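Local atomic coordinates of putative Acyl-CoA binding protein (ACBP) (Oryza sativa Japonica Group, PDB entry 5H3G), a protein that binds medium- and long-chain acyl-CoA esters with high affinity, binds phosphatidic acid and phosphatidylcholine in vitro, and may take part in phospholipid biosynthesis. Residues K37-R48 against W60-K71. Sequence-based numbering, arbitrary orientation.
Sequences KQATVGDVNTAR and WDAWKAVEGKSK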
loop_
_atom_site.group_PDB
_atom_site.type_symbol
_atom_site.label_atom_id
_atom_site.label_comp_id
_atom_site.label_asym_id
_atom_site.label_seq_id
_atom_site.Cartn_x
_atom_site.Cartn_y
_atom_site.Cartn_z
ATOM N N LYS A 37 3.033 2.974 3.406
ATOM C CA LYS A 37 3.541 3.548 4.649
ATOM C C LYS A 37 4.568 2.628 5.299
ATOM O O LYS A 37 5.675 3.055 5.653
ATOM C CB LYS A 37 2.388 3.812 5.608
ATOM C CG LYS A 37 1.380 4.852 5.111
ATOM C CD LYS A 37 2.057 6.189 4.848
ATOM C CE LYS A 37 2.746 6.767 6.083
ATOM N NZ LYS A 37 3.062 8.214 5.853
ATOM N N GLN A 38 4.197 1.368 5.502
ATOM C CA GLN A 38 5.095 0.430 6.174
ATOM C C GLN A 38 6.411 0.282 5.421
ATOM O O GLN A 38 7.488 0.259 6.032
ATOM C CB GLN A 38 4.410 -0.925 6.316
ATOM C CG GLN A 38 5.197 -1.875 7.200
ATOM C CD GLN A 38 5.202 -1.442 8.656
ATOM O OE1 GLN A 38 4.350 -0.665 9.102
ATOM N NE2 GLN A 38 6.177 -1.942 9.413
ATOM N N ALA A 39 6.342 0.212 4.091
ATOM C CA ALA A 39 7.528 0.009 3.260
ATOM C C ALA A 39 8.496 1.182 3.339
ATOM O O ALA A 39 9.714 0.987 3.352
ATOM C CB ALA A 39 7.103 -0.217 1.811
ATOM N N THR A 40 7.980 2.407 3.376
ATOM C CA THR A 40 8.828 3.585 3.296
ATOM C C THR A 40 9.227 4.134 4.661
ATOM O O THR A 40 10.380 4.522 4.840
ATOM C CB THR A 40 8.137 4.684 2.486
ATOM O OG1 THR A 40 6.860 4.980 3.066
ATOM C CG2 THR A 40 7.935 4.248 1.045
ATOM N N VAL A 41 8.327 4.166 5.644
ATOM C CA VAL A 41 8.636 4.800 6.922
ATOM C C VAL A 41 8.540 3.844 8.104
ATOM O O VAL A 41 8.853 4.247 9.233
ATOM C CB VAL A 41 7.769 6.052 7.170
ATOM C CG1 VAL A 41 8.072 7.102 6.116
ATOM C CG2 VAL A 41 6.296 5.717 7.173
ATOM N N GLY A 42 8.126 2.598 7.896
ATOM C CA GLY A 42 8.130 1.651 9.002
ATOM C C GLY A 42 6.870 1.702 9.850
ATOM O O GLY A 42 5.800 2.141 9.411
ATOM N N ASP A 43 7.013 1.245 11.095
ATOM C CA ASP A 43 5.862 1.035 11.963
ATOM C C ASP A 43 5.115 2.334 12.207
ATOM O O ASP A 43 5.723 3.391 12.409
ATOM C CB ASP A 43 6.292 0.474 13.322
ATOM C CG ASP A 43 6.680 -0.995 13.273
ATOM O OD1 ASP A 43 6.442 -1.658 12.248
ATOM O OD2 ASP A 43 7.232 -1.491 14.287
ATOM N N VAL A 44 3.785 2.236 12.254
ATOM C CA VAL A 44 2.976 3.398 12.596
ATOM C C VAL A 44 3.366 3.896 13.976
ATOM O O VAL A 44 3.494 3.117 14.928
ATOM C CB VAL A 44 1.477 3.071 12.497
ATOM C CG1 VAL A 44 1.092 1.938 13.438
ATOM C CG2 VAL A 44 0.650 4.315 12.780
ATOM N N ASN A 45 3.573 5.207 14.078
ATOM C CA ASN A 45 4.125 5.865 15.255
ATOM C C ASN A 45 3.140 6.866 15.850
ATOM O O ASN A 45 3.542 7.918 16.347
ATOM C CB ASN A 45 5.437 6.564 14.902
ATOM C CG ASN A 45 5.260 7.622 13.815
ATOM O OD1 ASN A 45 4.523 7.422 12.847
ATOM N ND2 ASN A 45 5.923 8.763 13.987
ATOM N N THR A 46 1.847 6.560 15.788
ATOM C CA THR A 46 0.814 7.399 16.378
ATOM C C THR A 46 -0.256 6.512 16.994
ATOM O O THR A 46 -0.309 5.303 16.752
ATOM C CB THR A 46 0.185 8.353 15.353
ATOM O OG1 THR A 46 -0.133 7.642 14.150
ATOM C CG2 THR A 46 1.128 9.487 15.028
ATOM N N ALA A 47 -1.103 7.124 17.813
ATOM C CA ALA A 47 -2.208 6.401 18.419
ATOM C C ALA A 47 -3.387 6.354 17.458
ATOM O O ALA A 47 -3.557 7.230 16.608
ATOM C CB ALA A 47 -2.631 7.057 19.734
ATOM N N ARG A 48 -4.195 5.314 17.603
ATOM C CA ARG A 48 -5.323 5.110 16.708
ATOM C C ARG A 48 -6.257 6.313 16.755
ATOM O O ARG A 48 -6.639 6.753 17.849
ATOM C CB ARG A 48 -6.084 3.851 17.098
ATOM C CG ARG A 48 -7.179 3.491 16.122
ATOM C CD ARG A 48 -7.964 2.302 16.621
ATOM N NE ARG A 48 -8.758 1.707 15.560
ATOM C CZ ARG A 48 -9.759 0.861 15.762
ATOM N NH1 ARG A 48 -10.093 0.515 16.999
ATOM N NH2 ARG A 48 -10.431 0.368 14.732
ATOM N N TRP A 60 -5.212 4.730 9.129
ATOM C CA TRP A 60 -4.348 4.349 10.242
ATOM C C TRP A 60 -4.460 2.855 10.531
ATOM O O TRP A 60 -3.446 2.166 10.714
ATOM C CB TRP A 60 -4.709 5.176 11.470
ATOM C CG TRP A 60 -3.769 4.999 12.630
ATOM C CD1 TRP A 60 -2.765 5.848 12.998
ATOM C CD2 TRP A 60 -3.766 3.934 13.592
ATOM N NE1 TRP A 60 -2.128 5.373 14.115
ATOM C CE2 TRP A 60 -2.718 4.199 14.500
ATOM C CE3 TRP A 60 -4.534 2.777 13.768
ATOM C CZ2 TRP A 60 -2.426 3.352 15.571
ATOM C CZ3 TRP A 60 -4.246 1.943 14.836
ATOM C CH2 TRP A 60 -3.197 2.233 15.720
ATOM N N ASP A 61 -5.685 2.326 10.520
ATOM C CA ASP A 61 -5.891 0.900 10.760
ATOM C C ASP A 61 -5.191 0.048 9.709
ATOM O O ASP A 61 -4.635 -1.010 10.024
ATOM C CB ASP A 61 -7.386 0.579 10.785
ATOM C CG ASP A 61 -8.058 0.983 12.092
ATOM O OD1 ASP A 61 -7.362 1.295 13.083
ATOM O OD2 ASP A 61 -9.305 0.980 12.133
ATOM N N ALA A 62 -5.210 0.486 8.445
ATOM C CA ALA A 62 -4.550 -0.294 7.409
ATOM C C ALA A 62 -3.049 -0.345 7.645
ATOM O O ALA A 62 -2.398 -1.358 7.371
ATOM C CB ALA A 62 -4.858 0.299 6.030
ATOM N N TRP A 63 -2.481 0.749 8.145
ATOM C CA TRP A 63 -1.050 0.802 8.411
ATOM C C TRP A 63 -0.710 -0.019 9.652
ATOM O O TRP A 63 0.237 -0.813 9.648
ATOM C CB TRP A 63 -0.649 2.272 8.560
ATOM C CG TRP A 63 0.787 2.585 8.738
ATOM C CD1 TRP A 63 1.851 1.737 8.652
ATOM C CD2 TRP A 63 1.322 3.880 9.023
ATOM N NE1 TRP A 63 3.023 2.430 8.886
ATOM C CE2 TRP A 63 2.720 3.747 9.113
ATOM C CE3 TRP A 63 0.750 5.139 9.211
ATOM C CZ2 TRP A 63 3.552 4.832 9.388
ATOM C CZ3 TRP A 63 1.578 6.210 9.493
ATOM C CH2 TRP A 63 2.959 6.049 9.576
ATOM N N LYS A 64 -1.500 0.141 10.711
ATOM C CA LYS A 64 -1.323 -0.666 11.919
ATOM C C LYS A 64 -1.339 -2.159 11.605
ATOM O O LYS A 64 -0.597 -2.948 12.213
ATOM C CB LYS A 64 -2.419 -0.305 12.924
ATOM C CG LYS A 64 -2.410 -1.097 14.227
ATOM C CD LYS A 64 -1.134 -0.908 15.010
ATOM C CE LYS A 64 -1.236 -1.582 16.379
ATOM N NZ LYS A 64 -0.051 -1.301 17.249
ATOM N N ALA A 65 -2.156 -2.561 10.630
ATOM C CA ALA A 65 -2.339 -3.975 10.336
ATOM C C ALA A 65 -1.081 -4.643 9.796
ATOM O O ALA A 65 -0.964 -5.873 9.886
ATOM C CB ALA A 65 -3.486 -4.164 9.344
ATOM N N VAL A 66 -0.144 -3.890 9.235
ATOM C CA VAL A 66 1.074 -4.477 8.695
ATOM C C VAL A 66 2.281 -4.127 9.562
ATOM O O VAL A 66 3.423 -4.249 9.121
ATOM C CB VAL A 66 1.284 -4.075 7.226
ATOM C CG1 VAL A 66 0.237 -4.744 6.353
ATOM C CG2 VAL A 66 1.181 -2.541 7.072
ATOM N N GLU A 67 2.034 -3.689 10.795
ATOM C CA GLU A 67 3.118 -3.413 11.727
ATOM C C GLU A 67 4.020 -4.634 11.890
ATOM O O GLU A 67 3.550 -5.776 11.896
ATOM C CB GLU A 67 2.551 -3.002 13.084
ATOM C CG GLU A 67 3.607 -2.468 14.039
ATOM C CD GLU A 67 3.025 -1.731 15.232
ATOM O OE1 GLU A 67 1.889 -2.037 15.633
ATOM O OE2 GLU A 67 3.714 -0.840 15.771
ATOM N N GLY A 68 5.326 -4.380 11.998
ATOM C CA GLY A 68 6.315 -5.425 12.172
ATOM C C GLY A 68 7.005 -5.899 10.908
ATOM O O GLY A 68 7.948 -6.699 11.008
ATOM N N LYS A 69 6.580 -5.451 9.725
ATOM C CA LYS A 69 7.214 -5.933 8.507
ATOM C C LYS A 69 8.470 -5.118 8.208
ATOM O O LYS A 69 8.455 -3.886 8.285
ATOM C CB LYS A 69 6.243 -5.857 7.322
ATOM C CG LYS A 69 4.962 -6.678 7.458
ATOM C CD LYS A 69 4.195 -6.650 6.134
ATOM C CE LYS A 69 2.923 -7.478 6.179
ATOM N NZ LYS A 69 3.180 -8.944 6.152
ATOM N N SER A 70 9.548 -5.799 7.836
ATOM C CA SER A 70 10.733 -5.091 7.378
ATOM C C SER A 70 10.440 -4.277 6.112
ATOM O O SER A 70 9.427 -4.464 5.427
ATOM C CB SER A 70 11.862 -6.070 7.091
ATOM O OG SER A 70 11.537 -6.884 5.976
ATOM N N LYS A 71 11.353 -3.349 5.813
ATOM C CA LYS A 71 11.293 -2.607 4.555
ATOM C C LYS A 71 11.261 -3.561 3.376
ATOM O O LYS A 71 10.508 -3.369 2.410
ATOM C CB LYS A 71 12.505 -1.674 4.455
ATOM C CG LYS A 71 12.669 -0.958 3.119
ATOM C CD LYS A 71 13.903 -0.057 3.144
ATOM C CE LYS A 71 13.818 0.998 2.049
ATOM N NZ LYS A 71 14.982 1.933 2.042
HETATM O O HOH W 1 2.572 -0.249 11.270
HETATM O O HOH W 2 12.904 4.051 3.103
#
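The indole of W63 lies between K37 and V44, a clear case of an aromatic side chain joining a helix end to the loop that follows it; in this four-helix acyl-CoA-binding fold that loop runs along helix 57-64. CB of K37 sits over one face, 3.4 Å from the centroid of the five-membered ring, and CB of V44 covers the opposite face. K37 bends at chi2 and chi3, both -59°, which carries its CE back over the six-membered ring, 3.6 Å from W63 CH2. Further along, W60 has CA of R48 over the centre of its six-membered ring, while CG2 of V44 meets it obliquely, 3.3 Å from W60 NE1.

Among the hydrogen bonds, W63 NE1 donates in its ring plane to G42 O at 2.8 Å, whereas W60 NE1 makes weak, bent bonds to O and OG1 of T46. The amide of Q38 spends both N-H groups in its own plane, one on a lone pair of K69 O (3.2 Å, 175°), the other on D43 OD1, which also accepts from G68 N. A water links Q38 OE1 to V44 N and W63 O.

In the salt bridge, R48 grips D61 side-on, NE to OD1 and NH2 to OD2, both 2.9 Å.

Replacing W63 by alanine is likely to open a gap between K37 and V44 and leave G42 O without its indole donor.

K37 belongs to the acyl-CoA site inferred from relatives, so the indole packed against its aliphatic chain probably helps position this lysine, while polar bonds join the last turn of helix 26-41 and the loop after it to helix 57-64 and the loop leading to helix 71-92.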